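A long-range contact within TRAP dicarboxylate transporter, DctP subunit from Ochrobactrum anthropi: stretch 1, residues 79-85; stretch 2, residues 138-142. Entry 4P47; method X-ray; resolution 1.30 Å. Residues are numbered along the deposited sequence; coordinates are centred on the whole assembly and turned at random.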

# COMPACT_ATOMS: atom_id res chain seq x y z
N THR A 79 -16.60 -0.25 3.76
CA THR A 79 -16.64 -1.68 3.47
C THR A 79 -15.97 -2.50 4.56
O THR A 79 -16.40 -3.60 4.86
CB THR A 79 -16.09 -1.95 2.07
OG1 THR A 79 -17.05 -1.44 1.13
CG2 THR A 79 -15.88 -3.43 1.81
N LEU A 80 -14.95 -1.95 5.20
CA LEU A 80 -14.36 -2.61 6.35
C LEU A 80 -15.43 -2.92 7.41
O LEU A 80 -15.54 -4.05 7.90
CB LEU A 80 -13.25 -1.76 6.97
CG LEU A 80 -12.43 -2.50 8.02
CD1 LEU A 80 -11.61 -3.59 7.33
CD2 LEU A 80 -11.51 -1.55 8.76
N SER A 81 -16.22 -1.92 7.77
CA SER A 81 -17.28 -2.16 8.76
C SER A 81 -18.36 -3.11 8.22
O SER A 81 -19.02 -3.81 8.98
CB SER A 81 -17.90 -0.84 9.29
OG SER A 81 -18.61 -0.12 8.31
N GLY A 82 -18.53 -3.15 6.90
CA GLY A 82 -19.43 -4.11 6.27
C GLY A 82 -18.97 -5.55 6.39
O GLY A 82 -19.78 -6.46 6.60
N LEU A 83 -17.67 -5.79 6.30
CA LEU A 83 -17.14 -7.11 6.61
C LEU A 83 -17.37 -7.48 8.07
O LEU A 83 -17.77 -8.60 8.38
CB LEU A 83 -15.64 -7.22 6.31
CG LEU A 83 -15.24 -7.79 4.95
CD1 LEU A 83 -15.56 -6.79 3.84
CD2 LEU A 83 -13.75 -8.12 4.96
N GLN A 84 -17.14 -6.53 8.97
CA GLN A 84 -17.32 -6.80 10.38
C GLN A 84 -18.76 -7.20 10.66
O GLN A 84 -19.00 -8.11 11.44
CB GLN A 84 -16.91 -5.60 11.24
CG GLN A 84 -15.42 -5.35 11.21
CD GLN A 84 -15.05 -4.06 11.89
OE1 GLN A 84 -15.64 -3.02 11.63
NE2 GLN A 84 -14.09 -4.13 12.81
N GLY A 85 -19.70 -6.54 9.98
CA GLY A 85 -21.10 -6.86 10.16
C GLY A 85 -21.59 -8.07 9.38
O GLY A 85 -22.69 -8.56 9.63
N ASP A 138 -10.30 -10.90 16.62
CA ASP A 138 -11.05 -10.29 17.72
C ASP A 138 -11.88 -9.09 17.28
O ASP A 138 -12.80 -8.69 17.97
CB ASP A 138 -10.12 -9.89 18.87
CG ASP A 138 -9.60 -11.09 19.64
OD1 ASP A 138 -10.15 -12.19 19.47
OD2 ASP A 138 -8.63 -10.91 20.41
N THR A 139 -11.54 -8.52 16.12
CA THR A 139 -12.28 -7.38 15.59
C THR A 139 -13.30 -7.78 14.52
O THR A 139 -13.90 -6.90 13.90
CB THR A 139 -11.34 -6.31 14.99
OG1 THR A 139 -10.80 -6.77 13.74
CG2 THR A 139 -10.20 -5.98 15.94
N GLY A 140 -13.49 -9.08 14.29
CA GLY A 140 -14.45 -9.56 13.31
C GLY A 140 -13.92 -9.69 11.89
O GLY A 140 -14.72 -9.81 10.96
N LEU A 141 -12.60 -9.73 11.73
CA LEU A 141 -11.93 -9.78 10.42
C LEU A 141 -10.93 -10.92 10.38
O LEU A 141 -10.30 -11.22 11.39
CB LEU A 141 -11.20 -8.46 10.19
CG LEU A 141 -12.11 -7.23 10.10
CD1 LEU A 141 -11.29 -5.96 10.22
CD2 LEU A 141 -12.92 -7.23 8.79
N ILE A 142 -10.78 -11.56 9.23
CA ILE A 142 -9.76 -12.56 9.01
C ILE A 142 -8.86 -12.09 7.87
O ILE A 142 -9.35 -11.83 6.75
CB ILE A 142 -10.40 -13.90 8.58
CG1 ILE A 142 -11.43 -14.37 9.61
CG2 ILE A 142 -9.34 -14.98 8.35
CD1 ILE A 142 -10.88 -14.67 10.99
O HOH W 1 -17.31 -10.41 11.35

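This is a small, mixed contact in which one side of a helix rests on a turn and the start of a strand, with leucines packing at its buried end and a glutamine side chain bonded to a backbone carbonyl and a water bridging the two backbones at its more exposed end.

The apolar part centres on Leu141, which gives up more surface than any other residue here. Its CA-to-CB bond points sideways, but the m,t rotamer brings the end of the side chain to the helix, where it meets two residues one turn apart: CD1 of Leu141 lies 3.8 Å from CD1 of Leu80, and CD2 of Leu141 lies 3.7 Å from CB of Leu83. The spacing of three along the helix places both leucines within reach of a single side chain. The same CD2 of Leu141 is also 4.0 Å from CG of Gln84, so the aliphatic part of the glutamine extends the apolar patch before its amide turns to polar work.

That amide supplies the direct hydrogen bond of the contact: NE2 of Gln84 donates to O of Thr139 at 3.0 Å, with an N-H...O angle of 143°, somewhat bent. The acceptor is a main-chain carbonyl, so the bond is made to the backbone at the end of the 3-10 segment, not to the threonine hydroxyl.

Gly140 is where the backbones come closest, its CA 4.9 Å from CA of Gln84. Its phi/psi of 88/18 would jam a CB against the preceding carbonyl, which by itself calls for glycine; an ideal CB would also point toward the helix, 3.8 Å from CA of Gln84. Two carbonyls are bridged here by one water, which donates to O of Gln84 at 2.9 Å and to O of Gly140 at 2.7 Å, joining two acceptors that could not hydrogen-bond to each other.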